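Local coordinates for protein ethylbenzene dehydrogenase alpha-subunit (Aromatoleum aromaticum, PDB 2IVF) that is the large cofactor-carrying subunit of a three-chain molybdenum enzyme of the molybdopterin oxidoreductase family, holding a molybdenum atom, the dinucleotide cofactors MGD and MD1 and an iron-sulfur cluster, at residues 85-89 with 480-484; 118-122 with 240-246; 229-233 with 951-955; 668-672 with 768-772. All coordinates share one frame. Numbering follows the deposited sequence.

Interaction 1. Residues 85-89 with 480-484. With MGD (2-amino-5,6-dimercapto-7-methyl-3,7,8a,9-tetrahydro-8-oxa-1,3,9,10-tetraaza-anthracen-4-one guanosine dinucleotide), chain M; SF4 (iron/sulfur cluster), chain K.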
# COMPACT_ATOMS: atom_id res chain seq x y z
N ILE A 85 -2.08 -3.22 -11.02
CA ILE A 85 -3.05 -4.17 -10.51
C ILE A 85 -3.01 -4.28 -8.99
O ILE A 85 -2.42 -5.18 -8.40
CB ILE A 85 -2.97 -5.55 -11.22
CG1 ILE A 85 -3.22 -5.37 -12.73
CG2 ILE A 85 -4.02 -6.49 -10.64
CD1 ILE A 85 -4.59 -4.63 -13.09
N CYS A 86 -3.63 -3.31 -8.32
CA CYS A 86 -4.21 -3.59 -7.03
C CYS A 86 -5.29 -4.62 -7.28
O CYS A 86 -5.83 -4.69 -8.38
CB CYS A 86 -4.76 -2.31 -6.40
SG CYS A 86 -5.56 -1.19 -7.63
N TRP A 87 -5.62 -5.42 -6.26
CA TRP A 87 -6.59 -6.46 -6.35
C TRP A 87 -7.29 -6.64 -5.01
O TRP A 87 -6.64 -6.70 -3.95
CB TRP A 87 -5.98 -7.81 -6.77
CG TRP A 87 -7.05 -8.67 -7.31
CD1 TRP A 87 -7.76 -9.61 -6.62
CD2 TRP A 87 -7.63 -8.61 -8.60
NE1 TRP A 87 -8.73 -10.15 -7.42
CE2 TRP A 87 -8.66 -9.57 -8.65
CE3 TRP A 87 -7.34 -7.87 -9.75
CZ2 TRP A 87 -9.42 -9.81 -9.81
CZ3 TRP A 87 -8.13 -8.06 -10.89
CH2 TRP A 87 -9.13 -9.07 -10.92
N PRO A 88 -8.62 -6.73 -5.05
CA PRO A 88 -9.48 -6.41 -6.19
C PRO A 88 -9.09 -5.06 -6.72
O PRO A 88 -8.73 -4.19 -5.93
CB PRO A 88 -10.86 -6.39 -5.56
CG PRO A 88 -10.80 -7.40 -4.50
CD PRO A 88 -9.41 -7.23 -3.90
N GLN A 89 -9.10 -4.88 -8.04
CA GLN A 89 -8.62 -3.60 -8.59
C GLN A 89 -9.46 -2.48 -8.02
O GLN A 89 -10.66 -2.57 -8.05
CB GLN A 89 -8.66 -3.62 -10.12
CG GLN A 89 -7.43 -3.00 -10.77
CD GLN A 89 -7.54 -1.51 -10.89
OE1 GLN A 89 -8.64 -0.96 -10.91
NE2 GLN A 89 -6.38 -0.82 -10.95
N ALA A 480 -12.61 -12.79 -4.86
CA ALA A 480 -13.13 -11.90 -5.86
C ALA A 480 -12.41 -12.15 -7.18
O ALA A 480 -11.57 -11.36 -7.58
CB ALA A 480 -12.95 -10.49 -5.43
N TRP A 481 -12.78 -13.23 -7.86
CA TRP A 481 -12.04 -13.67 -9.02
C TRP A 481 -12.95 -13.83 -10.23
O TRP A 481 -12.63 -14.55 -11.15
CB TRP A 481 -11.39 -14.99 -8.63
CG TRP A 481 -10.15 -15.33 -9.34
CD1 TRP A 481 -9.82 -16.55 -9.86
CD2 TRP A 481 -9.03 -14.48 -9.57
NE1 TRP A 481 -8.57 -16.50 -10.43
CE2 TRP A 481 -8.07 -15.24 -10.26
CE3 TRP A 481 -8.75 -13.16 -9.27
CZ2 TRP A 481 -6.87 -14.71 -10.65
CZ3 TRP A 481 -7.54 -12.64 -9.65
CH2 TRP A 481 -6.62 -13.41 -10.33
N ALA A 482 -14.12 -13.23 -10.19
CA ALA A 482 -15.00 -13.11 -11.34
C ALA A 482 -14.74 -11.74 -11.97
O ALA A 482 -14.77 -10.73 -11.29
CB ALA A 482 -16.44 -13.23 -10.92
N TYR A 483 -14.46 -11.70 -13.26
CA TYR A 483 -14.29 -10.42 -13.93
C TYR A 483 -14.45 -10.55 -15.43
O TYR A 483 -14.31 -11.65 -15.94
CB TYR A 483 -12.92 -9.83 -13.62
CG TYR A 483 -11.73 -10.77 -13.78
CD1 TYR A 483 -11.08 -10.92 -15.01
CD2 TYR A 483 -11.23 -11.46 -12.67
CE1 TYR A 483 -9.95 -11.79 -15.13
CE2 TYR A 483 -10.12 -12.31 -12.77
CZ TYR A 483 -9.50 -12.49 -14.00
OH TYR A 483 -8.41 -13.34 -13.99
N SER A 484 -14.74 -9.44 -16.10
CA SER A 484 -14.77 -9.43 -17.54
C SER A 484 -13.45 -8.93 -18.00
O SER A 484 -13.08 -7.81 -17.67
CB SER A 484 -15.79 -8.45 -18.06
OG SER A 484 -15.80 -8.50 -19.47
PB MGD M . -1.25 -11.60 0.53
O1B MGD M . -0.78 -10.19 0.56
O2B MGD M . -0.26 -12.59 0.02
O3B MGD M . -2.59 -11.87 -0.26
O3A MGD M . -3.22 -9.77 -1.54
PA MGD M . -3.84 -10.90 -0.61
O1A MGD M . -4.38 -10.20 0.56
O2A MGD M . -4.74 -11.74 -1.38
O5' MGD M . -1.68 -12.07 2.01
C5' MGD M . -0.77 -11.88 3.09
C4' MGD M . -1.24 -12.67 4.31
O4' MGD M . -1.13 -14.06 4.07
C3' MGD M . -0.17 -12.40 5.34
O3' MGD M . -0.60 -11.28 6.11
C2' MGD M . -0.14 -13.69 6.16
O2' MGD M . -0.61 -13.43 7.50
C1' MGD M . -1.10 -14.62 5.39
N9 MGD M . -0.51 -15.98 5.34
C8 MGD M . 0.70 -16.36 4.89
N7 MGD M . 0.84 -17.68 4.97
C5 MGD M . -0.33 -18.16 5.47
C6 MGD M . -0.83 -19.41 5.81
O6 MGD M . -0.21 -20.47 5.73
N1 MGD M . -2.14 -19.46 6.30
C2 MGD M . -2.97 -18.34 6.50
N2 MGD M . -4.24 -18.50 7.01
N3 MGD M . -2.47 -17.15 6.13
C4 MGD M . -1.19 -17.06 5.66
C10 MGD M . -2.60 -10.08 -2.74
C11 MGD M . -3.14 -9.16 -3.81
O11 MGD M . -2.90 -7.87 -3.41
C12 MGD M . -2.60 -9.43 -5.22
S12 MGD M . -2.22 -11.06 -5.77
C13 MGD M . -2.41 -8.38 -6.08
S13 MGD M . -1.83 -8.70 -7.68
C14 MGD M . -2.68 -6.98 -5.65
N15 MGD M . -1.36 -6.39 -5.30
C16 MGD M . -1.24 -5.36 -4.34
C17 MGD M . -0.07 -4.69 -4.10
O17 MGD M . 0.98 -4.97 -4.71
N18 MGD M . -0.08 -3.69 -3.10
C19 MGD M . -1.20 -3.35 -2.40
N19 MGD M . -1.09 -2.38 -1.47
N20 MGD M . -2.31 -4.06 -2.65
C21 MGD M . -2.36 -5.00 -3.60
N22 MGD M . -3.54 -5.71 -3.83
C23 MGD M . -3.56 -7.04 -4.37
FE1 SF4 K . -4.91 2.73 -4.91
FE2 SF4 K . -7.39 2.79 -6.02
FE3 SF4 K . -5.30 3.62 -7.45
FE4 SF4 K . -5.58 0.95 -6.86
S1 SF4 K . -6.91 2.16 -8.24
S2 SF4 K . -3.63 2.26 -6.72
S3 SF4 K . -6.55 1.12 -4.80
S4 SF4 K . -6.10 4.62 -5.54
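Ile85 opens the loop beside the pterin cofactor: its carbonyl O lies 3.3 Å from C14 of MGD and also accepts a hydrogen bond from the imidazole of His855. At Cys86 the thiolate, a natural ligand for iron, binds FE4 of the iron-sulfur cluster through SG at 2.3 Å, while its backbone C stays 3.9 Å from MGD C14, so one residue bridges the two cofactors. Trp87 directs its side chain toward 480-484. Its carbonyl O touches MGD C23 at 3.1 Å, and its indole takes part in three of the four residue contacts. Trp87 NE1 donates a hydrogen bond to Ala480 O (3.1 Å), which gives the single polar group of a buried ring a partner. The edge of Trp481 points to the face of Trp87 in an offset T-shaped pair (five- to six-membered ring centroids 5.1 Å apart), and Trp87 in turn sets its edge against the face of Tyr483, both pairs with planes at 79°. Pro88 follows a cis peptide bond, and Pro88 CG rests 3.9 Å from Ala480 CB, a small methyl. The nearest side-chain atom of Trp87 is about 6 Å from the molybdenum atom. Cluster ligation, MGD contact and the aromatic cluster thus fall on neighbouring residues, so their relative positions are probably linked.

Interaction 2. Residues 118-122 with 240-246. With GOL (glycerol), chain F.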
# COMPACT_ATOMS: atom_id res chain seq x y z
N ASP A 118 -30.14 0.37 1.62
CA ASP A 118 -29.79 -0.40 2.79
C ASP A 118 -28.30 -0.67 2.94
O ASP A 118 -27.88 -1.21 3.95
CB ASP A 118 -30.53 -1.75 2.76
CG ASP A 118 -32.03 -1.61 2.78
OD1 ASP A 118 -32.55 -0.77 3.56
OD2 ASP A 118 -32.68 -2.33 1.99
N TYR A 119 -27.50 -0.39 1.92
CA TYR A 119 -26.11 -0.76 1.93
C TYR A 119 -25.22 0.48 2.06
O TYR A 119 -25.68 1.61 1.84
CB TYR A 119 -25.76 -1.56 0.65
CG TYR A 119 -26.32 -2.97 0.66
CD1 TYR A 119 -27.63 -3.23 0.25
CD2 TYR A 119 -25.53 -4.05 1.06
CE1 TYR A 119 -28.14 -4.52 0.25
CE2 TYR A 119 -26.05 -5.36 1.07
CZ TYR A 119 -27.38 -5.58 0.64
OH TYR A 119 -27.96 -6.85 0.63
N VAL A 120 -23.97 0.24 2.41
CA VAL A 120 -22.97 1.27 2.49
C VAL A 120 -22.43 1.52 1.10
O VAL A 120 -22.26 0.59 0.30
CB VAL A 120 -21.81 0.86 3.42
CG1 VAL A 120 -20.69 1.94 3.43
CG2 VAL A 120 -22.35 0.50 4.85
N ASP A 121 -22.18 2.79 0.80
CA ASP A 121 -21.57 3.15 -0.47
C ASP A 121 -20.09 2.79 -0.49
O ASP A 121 -19.54 2.21 0.47
CB ASP A 121 -21.84 4.63 -0.84
CG ASP A 121 -21.18 5.65 0.12
OD1 ASP A 121 -20.11 5.35 0.68
OD2 ASP A 121 -21.76 6.78 0.34
N TYR A 122 -19.47 3.01 -1.65
CA TYR A 122 -18.09 2.61 -1.85
C TYR A 122 -17.13 3.81 -1.59
O TYR A 122 -15.91 3.67 -1.77
CB TYR A 122 -17.85 2.08 -3.26
CG TYR A 122 -18.32 0.68 -3.54
CD1 TYR A 122 -19.65 0.43 -3.74
CD2 TYR A 122 -17.41 -0.38 -3.66
CE1 TYR A 122 -20.10 -0.87 -4.02
CE2 TYR A 122 -17.86 -1.70 -3.94
CZ TYR A 122 -19.19 -1.92 -4.14
OH TYR A 122 -19.68 -3.17 -4.42
N SER A 240 -18.80 -8.84 -4.58
CA SER A 240 -18.46 -7.45 -4.43
C SER A 240 -18.32 -7.18 -2.93
O SER A 240 -18.96 -7.84 -2.12
CB SER A 240 -19.51 -6.54 -5.04
OG SER A 240 -20.84 -6.74 -4.52
N ALA A 241 -17.52 -6.18 -2.57
CA ALA A 241 -17.11 -6.00 -1.16
C ALA A 241 -18.29 -5.78 -0.23
O ALA A 241 -18.20 -6.14 0.96
CB ALA A 241 -16.10 -4.88 -1.02
N ASP A 242 -19.37 -5.19 -0.76
CA ASP A 242 -20.57 -4.90 0.05
C ASP A 242 -21.34 -6.19 0.39
O ASP A 242 -22.17 -6.17 1.29
CB ASP A 242 -21.49 -3.84 -0.58
CG ASP A 242 -21.97 -4.20 -2.00
OD1 ASP A 242 -21.49 -5.22 -2.54
OD2 ASP A 242 -22.77 -3.42 -2.59
N ASN A 243 -20.97 -7.32 -0.26
CA ASN A 243 -21.51 -8.65 0.09
C ASN A 243 -21.20 -9.00 1.55
O ASN A 243 -22.00 -9.68 2.22
CB ASN A 243 -20.92 -9.72 -0.81
CG ASN A 243 -21.57 -11.10 -0.62
OD1 ASN A 243 -22.79 -11.22 -0.67
ND2 ASN A 243 -20.75 -12.13 -0.45
N LEU A 244 -20.10 -8.47 2.08
CA LEU A 244 -19.77 -8.69 3.50
C LEU A 244 -20.83 -8.15 4.43
O LEU A 244 -21.00 -8.64 5.54
CB LEU A 244 -18.44 -8.03 3.88
CG LEU A 244 -17.12 -8.51 3.29
CD1 LEU A 244 -15.96 -7.81 4.04
CD2 LEU A 244 -17.01 -10.04 3.31
N LEU A 245 -21.59 -7.16 3.98
CA LEU A 245 -22.64 -6.62 4.81
C LEU A 245 -23.83 -7.56 5.00
O LEU A 245 -24.68 -7.32 5.84
CB LEU A 245 -23.10 -5.33 4.23
CG LEU A 245 -22.06 -4.21 4.23
CD1 LEU A 245 -22.60 -3.01 3.44
CD2 LEU A 245 -21.71 -3.84 5.68
N ASP A 246 -23.88 -8.62 4.18
CA ASP A 246 -24.85 -9.68 4.32
C ASP A 246 -24.35 -10.96 5.03
O ASP A 246 -25.10 -11.91 5.17
CB ASP A 246 -25.36 -10.05 2.93
CG ASP A 246 -26.29 -8.98 2.36
OD1 ASP A 246 -27.05 -8.41 3.15
OD2 ASP A 246 -26.28 -8.77 1.13
C1 GOL F . -22.87 -4.19 -5.80
O1 GOL F . -22.36 -3.14 -5.01
C2 GOL F . -23.48 -3.74 -7.12
O2 GOL F . -24.01 -2.44 -7.07
C3 GOL F . -22.47 -3.69 -8.22
O3 GOL F . -23.06 -3.17 -9.39
O HOH W 1 -23.28 -0.93 -1.76
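Neither segment is a strand: 118-122 is a loop, extended at 119-121, while 240-246 winds into a 3-10 turn over 241-246, with i to i+3 bonds such as Leu245 N to Asp242 O (2.9 Å). The backbones come closest at Val120 and Asp242, with CA atoms 7.1 Å apart, so side chains and one water fill the gap. That water donates to both Val120 O (2.8 Å) and Asp242 OD2 (2.7 Å). Tyr119 is long enough to cross, and its OH donates a short hydrogen bond to Asp246 OD2 (2.6 Å). Leu245 packs against Tyr119 and Val120, its CD1 lying 3.9 Å from Tyr119 CD2 and 3.8 Å from Val120 CG2. The 3-10 turn lies in the loop between helix 226-232 and strand 249-253, an inner strand of a four-stranded parallel sheet, and the loop facing it reaches the beta-subunit, where Asp121 forms a salt bridge with Arg233 of that chain. Asp242 is the polar centre: Ser240 OG donates to its OD1 (2.6 Å), and a glycerol O1, probably from the crystallisation liquor, donates to its OD2 (2.5 Å). Tyr122 OH donates to the same glycerol O1 at 2.7 Å, and it also packs 3.4 Å from Ser240 CB.

Interaction 3. Residues 229-233 with 951-955. With GOL (glycerol), chain H.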
# COMPACT_ATOMS: atom_id res chain seq x y z
N PHE A 229 -10.78 -24.86 -8.00
CA PHE A 229 -10.77 -25.42 -9.36
C PHE A 229 -11.08 -26.89 -9.26
O PHE A 229 -11.83 -27.44 -10.04
CB PHE A 229 -9.38 -25.21 -9.98
CG PHE A 229 -9.34 -25.27 -11.48
CD1 PHE A 229 -10.19 -24.50 -12.25
CD2 PHE A 229 -8.38 -26.02 -12.11
CE1 PHE A 229 -10.12 -24.55 -13.63
CE2 PHE A 229 -8.30 -26.09 -13.52
CZ PHE A 229 -9.16 -25.33 -14.26
N HIS A 230 -10.49 -27.56 -8.29
CA HIS A 230 -10.62 -28.99 -8.19
C HIS A 230 -11.92 -29.47 -7.52
O HIS A 230 -12.38 -30.54 -7.82
CB HIS A 230 -9.38 -29.59 -7.57
CG HIS A 230 -8.20 -29.50 -8.49
ND1 HIS A 230 -6.91 -29.66 -8.07
CD2 HIS A 230 -8.12 -29.18 -9.82
CE1 HIS A 230 -6.08 -29.49 -9.09
NE2 HIS A 230 -6.79 -29.19 -10.17
N THR A 231 -12.50 -28.62 -6.71
CA THR A 231 -13.76 -28.92 -5.98
C THR A 231 -14.97 -28.59 -6.85
O THR A 231 -15.87 -29.43 -7.03
CB THR A 231 -13.82 -28.11 -4.69
OG1 THR A 231 -12.68 -28.44 -3.87
CG2 THR A 231 -15.11 -28.39 -3.92
N PHE A 232 -14.96 -27.39 -7.43
CA PHE A 232 -16.08 -26.89 -8.19
C PHE A 232 -15.89 -26.96 -9.72
O PHE A 232 -16.86 -26.75 -10.49
CB PHE A 232 -16.33 -25.45 -7.80
CG PHE A 232 -16.48 -25.23 -6.32
CD1 PHE A 232 -17.56 -25.76 -5.62
CD2 PHE A 232 -15.55 -24.45 -5.62
CE1 PHE A 232 -17.71 -25.51 -4.27
CE2 PHE A 232 -15.71 -24.20 -4.26
CZ PHE A 232 -16.79 -24.75 -3.60
N GLY A 233 -14.67 -27.22 -10.16
CA GLY A 233 -14.38 -27.28 -11.60
C GLY A 233 -14.19 -25.87 -12.13
O GLY A 233 -14.05 -25.70 -13.31
N GLN A 951 -11.96 -32.07 -14.08
CA GLN A 951 -11.55 -30.78 -13.51
C GLN A 951 -10.04 -30.59 -13.42
O GLN A 951 -9.57 -29.58 -12.93
CB GLN A 951 -12.16 -30.56 -12.13
CG GLN A 951 -11.82 -31.61 -11.07
CD GLN A 951 -13.00 -32.50 -10.83
OE1 GLN A 951 -13.48 -33.15 -11.76
NE2 GLN A 951 -13.49 -32.55 -9.59
N PHE A 952 -9.28 -31.59 -13.86
CA PHE A 952 -7.83 -31.48 -13.97
C PHE A 952 -7.49 -31.06 -15.39
O PHE A 952 -7.52 -31.88 -16.31
CB PHE A 952 -7.16 -32.81 -13.61
CG PHE A 952 -7.36 -33.24 -12.15
CD1 PHE A 952 -7.92 -32.42 -11.20
CD2 PHE A 952 -6.93 -34.50 -11.75
CE1 PHE A 952 -8.09 -32.84 -9.89
CE2 PHE A 952 -7.10 -34.95 -10.45
CZ PHE A 952 -7.67 -34.12 -9.52
N ARG A 953 -7.19 -29.78 -15.57
CA ARG A 953 -7.03 -29.21 -16.92
C ARG A 953 -6.38 -27.85 -16.90
O ARG A 953 -6.26 -27.21 -15.85
CB ARG A 953 -8.37 -29.09 -17.63
CG ARG A 953 -9.34 -28.14 -16.97
CD ARG A 953 -10.83 -28.49 -17.30
NE ARG A 953 -11.77 -28.03 -16.24
CZ ARG A 953 -13.06 -28.36 -16.20
NH1 ARG A 953 -13.57 -29.14 -17.13
NH2 ARG A 953 -13.84 -27.92 -15.23
N TYR A 954 -5.94 -27.41 -18.07
CA TYR A 954 -5.36 -26.10 -18.21
C TYR A 954 -6.06 -25.33 -19.32
O TYR A 954 -6.25 -25.83 -20.44
CB TYR A 954 -3.85 -26.17 -18.51
CG TYR A 954 -3.28 -24.80 -18.85
CD1 TYR A 954 -3.24 -23.79 -17.90
CD2 TYR A 954 -2.88 -24.49 -20.15
CE1 TYR A 954 -2.75 -22.50 -18.21
CE2 TYR A 954 -2.38 -23.21 -20.46
CZ TYR A 954 -2.34 -22.23 -19.50
OH TYR A 954 -1.88 -20.96 -19.80
N TYR A 955 -6.44 -24.11 -18.99
CA TYR A 955 -6.72 -23.09 -19.99
C TYR A 955 -6.28 -21.80 -19.29
O TYR A 955 -5.88 -21.84 -18.13
CB TYR A 955 -8.18 -23.08 -20.39
CG TYR A 955 -9.16 -22.90 -19.24
CD1 TYR A 955 -9.48 -21.63 -18.78
CD2 TYR A 955 -9.79 -24.00 -18.63
CE1 TYR A 955 -10.38 -21.44 -17.74
CE2 TYR A 955 -10.70 -23.79 -17.55
CZ TYR A 955 -11.00 -22.51 -17.13
OH TYR A 955 -11.90 -22.26 -16.07
C1 GOL H . -3.94 -31.00 -11.67
O1 GOL H . -4.59 -31.81 -10.67
C2 GOL H . -4.70 -30.36 -12.83
O2 GOL H . -5.35 -29.13 -12.58
C3 GOL H . -3.80 -30.13 -14.05
O3 GOL H . -3.64 -28.78 -14.49
O HOH W 2 -13.79 -23.75 -15.33
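Two side-chain-to-backbone hydrogen bonds tie the loop 951-955 to the C-terminal end of helix 226-232, which stops at a glycine. Gln951 NE2 donates to His230 O (2.9 Å, 163°), and Arg953 NH2 donates to Gly233 O (2.9 Å, 139°); amide and guanidinium suit carbonyls near a helix end, where few backbone donors follow. Gly233 leaves the helix with positive phi (81°), a conformation glycine adopts easily, and an ideal CB there would lie only 3.3 Å from Arg953 NH2. Both side chains are anchored further: Gln951 OE1 accepts from His808 N, Gln951 NE2 also bonds Gln813 OE1, and Arg953 NH2 reaches Pro806 O. Around these bonds the rings pack. Phe952 turns its edge to the face of His230, centroids 4.6 Å apart and planes at 62°, while His230 NE2 is hydrogen-bonded to O2 of a glycerol, probably from the crystallisation liquor, at 2.8 Å. Apolar Phe229 points its ring edge at the loop, CE2 3.3 Å from Arg953 O, and its CZ packs 3.9 Å from Tyr955 CE2. Helix 526-540 touches Arg953, Tyr954 and Tyr955. A water donates to Gly233 O at 2.8 Å and lies 2.5 Å from Tyr955 OH.

Interaction 4. Residues 668-672 with 768-772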
# COMPACT_ATOMS: atom_id res chain seq x y z
N ASN A 668 -14.80 -4.43 -6.54
CA ASN A 668 -15.15 -3.04 -6.76
C ASN A 668 -15.62 -3.02 -8.21
O ASN A 668 -14.82 -2.78 -9.10
CB ASN A 668 -13.97 -2.10 -6.61
CG ASN A 668 -13.54 -1.86 -5.19
OD1 ASN A 668 -13.93 -2.55 -4.23
ND2 ASN A 668 -12.74 -0.80 -5.03
N PRO A 669 -16.89 -3.35 -8.44
CA PRO A 669 -17.38 -3.76 -9.76
C PRO A 669 -17.80 -2.62 -10.71
O PRO A 669 -18.94 -2.57 -11.22
CB PRO A 669 -18.55 -4.66 -9.40
CG PRO A 669 -19.11 -4.03 -8.14
CD PRO A 669 -17.97 -3.39 -7.41
N PHE A 670 -16.83 -1.78 -11.03
CA PHE A 670 -17.05 -0.60 -11.87
C PHE A 670 -15.79 -0.33 -12.62
O PHE A 670 -14.67 -0.46 -12.06
CB PHE A 670 -17.44 0.67 -11.04
CG PHE A 670 -16.92 0.68 -9.63
CD1 PHE A 670 -15.67 1.21 -9.33
CD2 PHE A 670 -17.70 0.21 -8.60
CE1 PHE A 670 -15.19 1.20 -8.03
CE2 PHE A 670 -17.25 0.19 -7.29
CZ PHE A 670 -15.99 0.72 -6.99
N PHE A 671 -15.95 0.04 -13.90
CA PHE A 671 -14.82 0.46 -14.73
C PHE A 671 -14.64 1.95 -14.60
O PHE A 671 -15.62 2.71 -14.53
CB PHE A 671 -15.14 0.20 -16.19
CG PHE A 671 -14.97 -1.20 -16.60
CD1 PHE A 671 -15.94 -2.15 -16.33
CD2 PHE A 671 -13.83 -1.59 -17.27
CE1 PHE A 671 -15.78 -3.47 -16.73
CE2 PHE A 671 -13.66 -2.91 -17.68
CZ PHE A 671 -14.65 -3.84 -17.41
N THR A 672 -13.40 2.39 -14.64
CA THR A 672 -13.11 3.84 -14.42
C THR A 672 -12.22 4.31 -15.55
O THR A 672 -11.31 3.60 -16.02
CB THR A 672 -12.48 4.06 -13.03
OG1 THR A 672 -13.45 3.73 -12.02
CG2 THR A 672 -12.01 5.50 -12.80
N THR A 768 -18.42 3.70 -14.43
CA THR A 768 -19.69 3.01 -14.51
C THR A 768 -19.59 1.60 -13.97
O THR A 768 -18.62 0.90 -14.24
CB THR A 768 -20.28 2.97 -15.97
OG1 THR A 768 -21.67 2.71 -15.85
CG2 THR A 768 -19.66 1.88 -16.89
N ARG A 769 -20.60 1.20 -13.19
CA ARG A 769 -20.78 -0.20 -12.80
C ARG A 769 -20.90 -1.10 -14.01
O ARG A 769 -21.59 -0.79 -14.96
CB ARG A 769 -22.03 -0.36 -11.92
CG ARG A 769 -21.74 -0.10 -10.47
CD ARG A 769 -22.98 0.13 -9.78
NE ARG A 769 -22.92 -0.21 -8.37
CZ ARG A 769 -22.72 0.64 -7.37
NH1 ARG A 769 -22.35 1.87 -7.59
NH2 ARG A 769 -22.82 0.18 -6.13
N PHE A 770 -20.23 -2.23 -13.98
CA PHE A 770 -20.42 -3.18 -15.05
C PHE A 770 -21.72 -3.94 -14.90
O PHE A 770 -22.25 -4.13 -13.78
CB PHE A 770 -19.19 -4.07 -15.25
CG PHE A 770 -18.78 -4.92 -14.07
CD1 PHE A 770 -19.49 -6.09 -13.72
CD2 PHE A 770 -17.55 -4.70 -13.46
CE1 PHE A 770 -19.02 -6.93 -12.68
CE2 PHE A 770 -17.08 -5.55 -12.47
CZ PHE A 770 -17.80 -6.66 -12.09
N LEU A 771 -22.29 -4.32 -16.02
CA LEU A 771 -23.62 -4.91 -16.00
C LEU A 771 -23.61 -6.42 -16.21
O LEU A 771 -24.65 -7.08 -16.18
CB LEU A 771 -24.48 -4.25 -17.06
CG LEU A 771 -24.61 -2.73 -16.91
CD1 LEU A 771 -25.47 -2.21 -18.04
CD2 LEU A 771 -25.24 -2.41 -15.55
N SER A 772 -22.45 -6.97 -16.45
CA SER A 772 -22.31 -8.42 -16.61
C SER A 772 -20.84 -8.80 -16.56
O SER A 772 -19.97 -7.92 -16.56
CB SER A 772 -22.90 -8.89 -17.93
OG SER A 772 -22.00 -8.71 -18.97
O HOH W 3 -21.28 -3.80 -11.18
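This contact is one edge of a three-stranded antiparallel sheet, in which central strand 670-676 pairs with strand 767-769. Phe671 and Thr768 form the hydrogen-bonded pair, Phe671 N to Thr768 O at 2.8 Å and Thr768 N to Phe671 O at 3.0 Å. Phe670 and Arg769 form the neighbouring non-hydrogen-bonded pair, their CA atoms 3.9 Å apart, with Phe670 CA in a CA-H...O contact with Thr768 O (3.2 Å). Pro669, centre of an inverse gamma turn closed by Phe670 N to Asn668 O (3.0 Å), leads into the strand, and Pro669 O extends the pairing by accepting from Phe770 N (3.1 Å). A water donates to Pro669 O (2.6 Å) and Phe770 O (2.8 Å). Aromatic bulk suits this buried junction: Phe770 CZ meets Pro669 CB at 3.4 Å, and Phe770 CB lies 3.8 Å from Phe671 CE1. On the Phe670 side of the sheet Arg769 runs its aliphatic CG past Phe670 CB (4.4 Å), while its guanidinium NH2 is hydrogen-bonded to Pro113 O.

Interactions 2 and 4 lie on the same side of the chain's centre; interaction 1 is nearer that centre, and interaction 3 touches none of them. Interactions 1 and 4 are about 11 Å apart between centres and touch where Gln89 O meets Asn668 CB (3.6 Å). Tyr122 of interaction 2 packs on Pro669, Phe670 and Arg769 of interaction 4. Strand 440-444 touches interactions 1 and 2. Along the chain, interaction 2 falls between the segments of interaction 1, interaction 4 between those of interaction 3, and interaction 3 crosses 1 and 2. Interaction 1 thus brings remote residues together at the cofactors, the others pack the surrounding fold, and interaction 2 reaches the beta-subunit.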